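Long-range contacts in ribokinase (Thermotoga maritima, PDB 1VM7), which probably catalyses the ATP- and magnesium-dependent phosphorylation of D-ribose at O-5, yielding D-ribose 5-phosphate: residues T253-D258 with L292-S297; G21-D26 with K53-A58; L187-K192 with V223-G228. All coordinates share one frame; numbering follows the deposited sequence.

Contact 1 of 3, residues T253-D258 with L292-S297; sequences TTAAGD and LGAQSS
At the predicted potassium site of this PfkB-family kinase, Thr254 and Ala255 rest against Gly293 and Ala294 without a hydrogen bond passing between the two segments. The Thr254 methyl does much of the touching: a chi1 of -58° puts OG1 beside the backbone N and turns CG2 anti to it, laying the methyl on Ala294, 3.8 Å from CG2 to Ala294 CB. OG1 bonds to Asp252, whose carboxylate also takes the backbone N-H of Gly293, so a single acid holds both sides. Next along, Ala255 CB sits 3.7 Å from Ala294 CA.

Thr253 to Ala256 form a type II beta turn, with Ala255 at the N-cap of helix 256-269. This turn belongs to the second PfkB signature, which in relatives supplies the anion hole for the transferred phosphate and includes the probable catalytic base, here Asp258.

The carbonyls of Thr254 and Gly293 come within 3.5 Å, O to O, as would suit two oxygens serving a common cation. Beside them the 3-10 turn 295-297 folds back: Ala294 O is gripped twice by Ser297, by its N at 3.0 Å and, in the carbonyl plane, by its OG at 2.6 Å.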
loop_
_atom_site.group_PDB
_atom_site.type_symbol
_atom_site.label_atom_id
_atom_site.label_comp_id
_atom_site.label_asym_id
_atom_site.label_seq_id
_atom_site.Cartn_x
_atom_site.Cartn_y
_atom_site.Cartn_z
ATOM N N THR A 253 12.906 18.299 2.911
ATOM C CA THR A 253 12.005 19.448 2.905
ATOM C C THR A 253 10.537 19.055 2.986
ATOM O O THR A 253 9.654 19.911 2.884
ATOM C CB THR A 253 12.274 20.263 1.655
ATOM O OG1 THR A 253 12.294 19.365 0.551
ATOM C CG2 THR A 253 13.646 20.945 1.776
ATOM N N THR A 254 10.281 17.756 3.106
ATOM C CA THR A 254 8.942 17.210 3.278
ATOM C C THR A 254 8.223 17.916 4.391
ATOM O O THR A 254 8.743 17.961 5.506
ATOM C CB THR A 254 9.030 15.709 3.720
ATOM O OG1 THR A 254 9.752 14.942 2.762
ATOM C CG2 THR A 254 7.654 15.094 3.894
ATOM N N ALA A 255 7.034 18.436 4.086
ATOM C CA ALA A 255 6.122 19.030 5.073
ATOM C C ALA A 255 6.554 20.399 5.569
ATOM O O ALA A 255 5.918 20.939 6.469
ATOM C CB ALA A 255 5.896 18.066 6.241
ATOM N N ALA A 256 7.603 20.971 4.956
ATOM C CA ALA A 256 8.144 22.274 5.382
ATOM C C ALA A 256 7.071 23.360 5.289
ATOM O O ALA A 256 6.993 24.237 6.144
ATOM C CB ALA A 256 9.323 22.646 4.534
ATOM N N GLY A 257 6.246 23.285 4.244
ATOM C CA GLY A 257 5.203 24.274 3.984
ATOM C C GLY A 257 4.069 24.163 4.991
ATOM O O GLY A 257 3.546 25.165 5.422
ATOM N N ASP A 258 3.703 22.925 5.311
ATOM C CA ASP A 258 2.735 22.579 6.354
ATOM C C ASP A 258 3.187 23.081 7.718
ATOM O O ASP A 258 2.405 23.645 8.492
ATOM C CB ASP A 258 2.564 21.047 6.413
ATOM C CG ASP A 258 1.970 20.463 5.132
ATOM O OD1 ASP A 258 1.116 21.165 4.505
ATOM O OD2 ASP A 258 2.324 19.294 4.776
ATOM N N LEU A 292 14.422 14.171 8.934
ATOM C CA LEU A 292 13.747 13.178 8.095
ATOM C C LEU A 292 12.285 13.102 8.425
ATOM O O LEU A 292 11.924 13.031 9.588
ATOM C CB LEU A 292 14.387 11.807 8.347
ATOM C CG LEU A 292 15.715 11.562 7.626
ATOM C CD2 LEU A 292 16.336 10.271 8.167
ATOM N N GLY A 293 11.433 13.151 7.411
ATOM C CA GLY A 293 10.044 12.842 7.603
ATOM C C GLY A 293 9.143 14.036 7.570
ATOM O O GLY A 293 9.599 15.177 7.491
ATOM N N ALA A 294 7.849 13.731 7.617
ATOM C CA ALA A 294 6.810 14.719 7.636
ATOM C C ALA A 294 6.550 15.119 9.088
ATOM O O ALA A 294 7.194 16.027 9.609
ATOM C CB ALA A 294 5.526 14.178 6.939
ATOM N N GLN A 295 5.626 14.443 9.753
ATOM C CA GLN A 295 5.231 14.860 11.104
ATOM C C GLN A 295 6.333 14.638 12.109
ATOM O O GLN A 295 6.460 15.370 13.113
ATOM C CB GLN A 295 3.951 14.166 11.562
ATOM C CG GLN A 295 2.759 14.560 10.696
ATOM C CD GLN A 295 1.495 13.904 11.110
ATOM O OE1 GLN A 295 1.428 13.277 12.180
ATOM N NE2 GLN A 295 0.441 14.037 10.269
ATOM N N SER A 296 7.160 13.649 11.842
ATOM C CA SER A 296 8.312 13.440 12.685
ATOM C C SER A 296 9.312 14.628 12.659
ATOM O O SER A 296 10.105 14.741 13.561
ATOM C CB SER A 296 9.023 12.125 12.324
ATOM O OG SER A 296 9.693 12.238 11.087
ATOM N N SER A 297 9.270 15.499 11.650
ATOM C CA SER A 297 10.188 16.645 11.600
ATOM C C SER A 297 9.710 17.881 12.366
ATOM O O SER A 297 10.427 18.873 12.431
ATOM C CB SER A 297 10.417 17.093 10.154
ATOM O OG SER A 297 9.210 17.687 9.675
#

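Contact 2 of 3, residues G21-D26 with K53-A58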
loop_
_atom_site.group_PDB
_atom_site.type_symbol
_atom_site.label_atom_id
_atom_site.label_comp_id
_atom_site.label_asym_id
_atom_site.label_seq_id
_atom_site.Cartn_x
_atom_site.Cartn_y
_atom_site.Cartn_z
ATOM N N GLY A 21 -9.356 19.787 6.748
ATOM C CA GLY A 21 -8.524 19.189 5.745
ATOM C C GLY A 21 -8.233 17.710 5.894
ATOM O O GLY A 21 -8.970 16.939 6.511
ATOM N N SER A 22 -7.120 17.324 5.294
ATOM C CA SER A 22 -6.846 15.956 4.931
ATOM C C SER A 22 -5.978 15.190 5.954
ATOM O O SER A 22 -5.110 15.757 6.619
ATOM C CB SER A 22 -6.135 15.985 3.588
ATOM O OG SER A 22 -4.862 16.649 3.741
ATOM N N SER A 23 -6.268 13.897 6.086
ATOM C CA SER A 23 -5.453 12.938 6.846
ATOM C C SER A 23 -5.112 11.747 5.903
ATOM O O SER A 23 -6.021 11.196 5.285
ATOM C CB SER A 23 -6.220 12.342 8.024
ATOM O OG SER A 23 -6.622 13.301 8.962
ATOM N N ASN A 24 -3.842 11.361 5.798
ATOM C CA ASN A 24 -3.359 10.317 4.889
ATOM C C ASN A 24 -2.348 9.464 5.644
ATOM O O ASN A 24 -1.612 9.972 6.514
ATOM C CB ASN A 24 -2.677 11.032 3.713
ATOM C CG ASN A 24 -2.255 10.109 2.600
ATOM O OD1 ASN A 24 -3.093 9.609 1.812
ATOM N ND2 ASN A 24 -0.924 9.906 2.480
ATOM N N ILE A 25 -2.307 8.181 5.324
ATOM C CA ILE A 25 -1.218 7.311 5.704
ATOM C C ILE A 25 -0.308 7.253 4.509
ATOM O O ILE A 25 -0.775 6.909 3.426
ATOM C CB ILE A 25 -1.727 5.875 5.920
ATOM C CG1 ILE A 25 -2.867 5.879 6.933
ATOM C CG2 ILE A 25 -0.609 4.965 6.387
ATOM C CD1 ILE A 25 -2.495 6.444 8.283
ATOM N N ASP A 26 0.980 7.547 4.700
ATOM C CA ASP A 26 1.957 7.384 3.619
ATOM C C ASP A 26 2.651 6.046 3.775
ATOM O O ASP A 26 3.337 5.806 4.779
ATOM C CB ASP A 26 2.965 8.523 3.631
ATOM C CG ASP A 26 2.353 9.824 3.193
ATOM O OD1 ASP A 26 1.475 9.787 2.339
ATOM O OD2 ASP A 26 2.771 10.883 3.668
ATOM N N LYS A 53 -1.793 16.961 4.158
ATOM C CA LYS A 53 -1.396 18.349 4.535
ATOM C C LYS A 53 -2.151 18.900 5.712
ATOM O O LYS A 53 -1.586 19.615 6.538
ATOM C CB LYS A 53 -1.509 19.320 3.372
ATOM C CG LYS A 53 -0.551 18.979 2.251
ATOM C CD LYS A 53 -0.875 19.728 0.982
ATOM C CE LYS A 53 0.113 19.296 -0.138
ATOM N NZ LYS A 53 1.543 19.653 0.150
ATOM N N GLY A 54 -3.425 18.563 5.793
ATOM C CA GLY A 54 -4.246 19.016 6.906
ATOM C C GLY A 54 -3.657 18.596 8.220
ATOM O O GLY A 54 -3.453 19.428 9.117
ATOM N N ALA A 55 -3.393 17.297 8.340
ATOM C CA ALA A 55 -2.884 16.727 9.581
ATOM C C ALA A 55 -1.533 17.263 9.947
ATOM O O ALA A 55 -1.224 17.484 11.117
ATOM C CB ALA A 55 -2.809 15.215 9.470
ATOM N N ASN A 56 -0.688 17.427 8.938
ATOM C CA ASN A 56 0.628 17.950 9.178
ATOM C C ASN A 56 0.529 19.336 9.783
ATOM O O ASN A 56 1.281 19.678 10.705
ATOM C CB ASN A 56 1.484 17.989 7.908
ATOM C CG ASN A 56 1.811 16.638 7.387
ATOM O OD1 ASN A 56 1.595 15.611 8.060
ATOM N ND2 ASN A 56 2.331 16.607 6.157
ATOM N N GLN A 57 -0.423 20.116 9.306
ATOM C CA GLN A 57 -0.630 21.454 9.844
ATOM C C GLN A 57 -1.273 21.447 11.221
ATOM O O GLN A 57 -0.886 22.209 12.097
ATOM C CB GLN A 57 -1.412 22.284 8.834
ATOM C CG GLN A 57 -0.581 22.546 7.609
ATOM C CD GLN A 57 -1.310 23.240 6.508
ATOM O OE1 GLN A 57 -2.374 23.810 6.715
ATOM N NE2 GLN A 57 -0.744 23.197 5.318
ATOM N N ALA A 58 -2.268 20.600 11.424
ATOM C CA ALA A 58 -2.884 20.459 12.748
ATOM C C ALA A 58 -1.860 20.004 13.791
ATOM O O ALA A 58 -1.802 20.531 14.910
ATOM C CB ALA A 58 -3.987 19.495 12.691
HETATM O O HOH W 1 3.391 14.154 4.599
#
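Ser22 meets the first turn of helix 53-65 with both its side chain and its carbonyl. From CB the hydroxyl swings between the backbone N and the carbonyl carbon (chi1 64°), which aims OG at the start of the helix. There OG accepts a nearly straight bond from Gly54 N (3.2 Å, 173° at the hydrogen) and lies 3.1 Å from Lys53 N. OG also bonds to Glu149, a predicted substrate ligand that takes the Lys53 N-H as well, so serine and carboxylate together receive the opening amides of the helix. Alongside the hydroxyl, Ser22 O points almost straight at Ala55 N, 2.9 Å away, though the N-H itself is bent to 139°.

Glycines make this closeness possible. Gly54 CA lies 4.3 Å from Gly21 C, and a CB on Gly54 would run into Ser22 N. Further along, a water bonds to Asn56 ND2 at 3.1 Å and only weakly to Asp26 OD2. Ser23 turns its CB away, its OG held by Thr73 and Tyr88.

A glycine-rich helix start set against the residues that lead into strand 24-30 is typical of the sugar site of PfkB kinases, consistent with the predicted ribose-binding residues on both segments.

Contact 3 of 3, residues L187-K192 with V223-G228; sequences LTPNEK and VIVKLG
Residues 187-191 and 223-227 run in nearly the same direction, 26° apart, joined by two backbone bonds: Ile224 N to Leu187 O (2.8 Å) and Lys226 N to Pro189 O (3.0 Å). CA-H groups fill in between, the closest being Thr188 CA at 3.1 Å from Ile224 O. That oxygen faces a proline N with no hydrogen to give, and Pro189 CD approaches it instead, at 3.3 Å.

The proline ring meets Val223 at about a right angle, CD lying 3.9 Å from the CG1 branch, while its CG reaches more loosely toward Val225 CG2. Helices 191-202 and 208-217 pack over this apolar group, Ile194 and Leu197 on Pro189, Phe215 on Val223. These are the helices of the connection between two neighbouring parallel strands, 186-187 and 222-226, in the central sheet of the ribokinase fold. Asn190 and Lys226 to Gly228 are predicted ATP ligands, so this strand end probably borders the nucleotide site.

Lys226 runs obliquely across Thr188. A bend at chi3 (-131°) brings its CE to 3.1 Å from Thr188 O, and NZ goes on to a salt bridge with Asp169 and a hydrogen bond with Asn261. Thr188 OG1 bonds to the same two residues, so lysine and threonine are tied to one polar cluster, which fixes where the ammonium group points.

Beyond the sheet the segments part. Asn190 is the N-cap of helix 191-202, its OD1 taking Glu193 N, and a water accepts from Glu191 N (2.9 Å) while giving a weak bond to Lys226 O.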
loop_
_atom_site.group_PDB
_atom_site.type_symbol
_atom_site.label_atom_id
_atom_site.label_comp_id
_atom_site.label_asym_id
_atom_site.label_seq_id
_atom_site.Cartn_x
_atom_site.Cartn_y
_atom_site.Cartn_z
ATOM N N LEU A 187 -3.201 33.641 1.346
ATOM C CA LEU A 187 -2.970 32.609 0.343
ATOM C C LEU A 187 -1.490 32.266 0.408
ATOM O O LEU A 187 -0.646 33.153 0.348
ATOM C CB LEU A 187 -3.330 33.128 -1.055
ATOM C CG LEU A 187 -3.240 32.122 -2.210
ATOM C CD1 LEU A 187 -4.366 31.143 -2.125
ATOM C CD2 LEU A 187 -3.241 32.817 -3.557
ATOM N N THR A 188 -1.165 30.987 0.523
ATOM C CA THR A 188 0.222 30.589 0.843
ATOM C C THR A 188 0.781 29.603 -0.182
ATOM O O THR A 188 1.075 28.476 0.149
ATOM C CB THR A 188 0.312 29.960 2.262
ATOM O OG1 THR A 188 -0.385 28.705 2.289
ATOM C CG2 THR A 188 -0.299 30.891 3.319
ATOM N N PRO A 189 0.906 30.017 -1.446
ATOM C CA PRO A 189 1.419 29.084 -2.434
ATOM C C PRO A 189 2.926 28.951 -2.320
ATOM O O PRO A 189 3.575 29.886 -1.905
ATOM C CB PRO A 189 1.069 29.773 -3.764
ATOM C CG PRO A 189 1.192 31.218 -3.420
ATOM C CD PRO A 189 0.651 31.345 -2.032
ATOM N N ASN A 190 3.465 27.793 -2.673
ATOM C CA ASN A 190 4.895 27.682 -2.928
ATOM C C ASN A 190 5.151 28.135 -4.362
ATOM O O ASN A 190 4.234 28.579 -5.051
ATOM C CB ASN A 190 5.407 26.254 -2.676
ATOM C CG ASN A 190 4.873 25.222 -3.672
ATOM O OD1 ASN A 190 4.551 25.535 -4.823
ATOM N ND2 ASN A 190 4.784 23.962 -3.218
ATOM N N GLU A 191 6.395 28.030 -4.821
ATOM C CA GLU A 191 6.775 28.642 -6.086
ATOM C C GLU A 191 6.145 27.948 -7.296
ATOM O O GLU A 191 5.676 28.602 -8.233
ATOM C CB GLU A 191 8.288 28.695 -6.218
ATOM C CG GLU A 191 8.728 29.448 -7.456
ATOM C CD GLU A 191 10.103 30.039 -7.327
ATOM O OE1 GLU A 191 10.860 29.619 -6.419
ATOM O OE2 GLU A 191 10.402 30.938 -8.132
ATOM N N LYS A 192 6.103 26.622 -7.260
ATOM C CA LYS A 192 5.437 25.855 -8.321
ATOM C C LYS A 192 3.937 26.129 -8.324
ATOM O O LYS A 192 3.330 26.246 -9.377
ATOM C CB LYS A 192 5.681 24.344 -8.182
ATOM C CG LYS A 192 7.136 23.947 -8.524
ATOM C CD LYS A 192 7.246 22.632 -9.309
ATOM C CE LYS A 192 8.684 22.407 -9.804
ATOM N NZ LYS A 192 8.718 21.747 -11.163
ATOM N N VAL A 223 -0.780 37.643 0.343
ATOM C CA VAL A 223 -0.148 36.460 -0.257
ATOM C C VAL A 223 1.200 36.187 0.404
ATOM O O VAL A 223 2.046 37.060 0.491
ATOM C CB VAL A 223 0.077 36.597 -1.788
ATOM C CG1 VAL A 223 0.588 35.245 -2.355
ATOM C CG2 VAL A 223 -1.206 37.030 -2.484
ATOM N N ILE A 224 1.394 34.956 0.854
ATOM C CA ILE A 224 2.690 34.529 1.371
ATOM C C ILE A 224 3.225 33.492 0.412
ATOM O O ILE A 224 2.691 32.394 0.315
ATOM C CB ILE A 224 2.585 33.910 2.770
ATOM C CG1 ILE A 224 2.006 34.923 3.760
ATOM C CG2 ILE A 224 3.958 33.437 3.257
ATOM C CD1 ILE A 224 1.675 34.302 5.102
ATOM N N VAL A 225 4.280 33.836 -0.304
ATOM C CA VAL A 225 4.857 32.880 -1.232
ATOM C C VAL A 225 6.040 32.184 -0.571
ATOM O O VAL A 225 7.026 32.817 -0.260
ATOM C CB VAL A 225 5.296 33.522 -2.553
ATOM C CG1 VAL A 225 5.617 32.439 -3.582
ATOM C CG2 VAL A 225 4.198 34.474 -3.090
ATOM N N LYS A 226 5.931 30.874 -0.371
ATOM C CA LYS A 226 7.013 30.101 0.226
ATOM C C LYS A 226 8.039 29.793 -0.841
ATOM O O LYS A 226 7.731 29.080 -1.787
ATOM C CB LYS A 226 6.482 28.805 0.815
ATOM C CG LYS A 226 5.242 28.979 1.715
ATOM C CD LYS A 226 4.775 27.632 2.280
ATOM C CE LYS A 226 3.254 27.400 2.097
ATOM N NZ LYS A 226 2.852 26.026 2.530
ATOM N N LEU A 227 9.256 30.317 -0.700
ATOM C CA LEU A 227 10.289 30.141 -1.746
ATOM C C LEU A 227 11.424 29.169 -1.418
ATOM O O LEU A 227 12.448 29.207 -2.077
ATOM C CB LEU A 227 10.904 31.492 -2.158
ATOM C CG LEU A 227 9.969 32.664 -2.453
ATOM C CD1 LEU A 227 10.790 33.930 -2.714
ATOM C CD2 LEU A 227 9.076 32.333 -3.635
ATOM N N GLY A 228 11.254 28.297 -0.427
ATOM C CA GLY A 228 12.311 27.327 -0.082
ATOM C C GLY A 228 13.529 28.023 0.493
ATOM O O GLY A 228 13.410 28.720 1.506
HETATM O O HOH W 2 8.658 26.567 -3.774
#

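How the contacts relate
The three contacts follow one another along the chain, neither nested nor crossing. Contact 2 comes first: its loop leaves the central sheet, runs out through strands 24-30 and 40-51 of the smaller lid sheet and returns at helix 53-65. Contact 3 then closes a mostly helical loop between neighbouring strands of the central sheet, and contact 1 a loop of helices 256-269 and 274-288. In space contact 1 lies between the others. Asp258 OD1 takes Gln57 NE2 and Asn56 OD1 takes Gln295 NE2, joining it to contact 2; a weak bond from Lys226 NZ to Gly257 O joins it to contact 3. Predicted sugar, potassium and nucleotide sites thus adjoin.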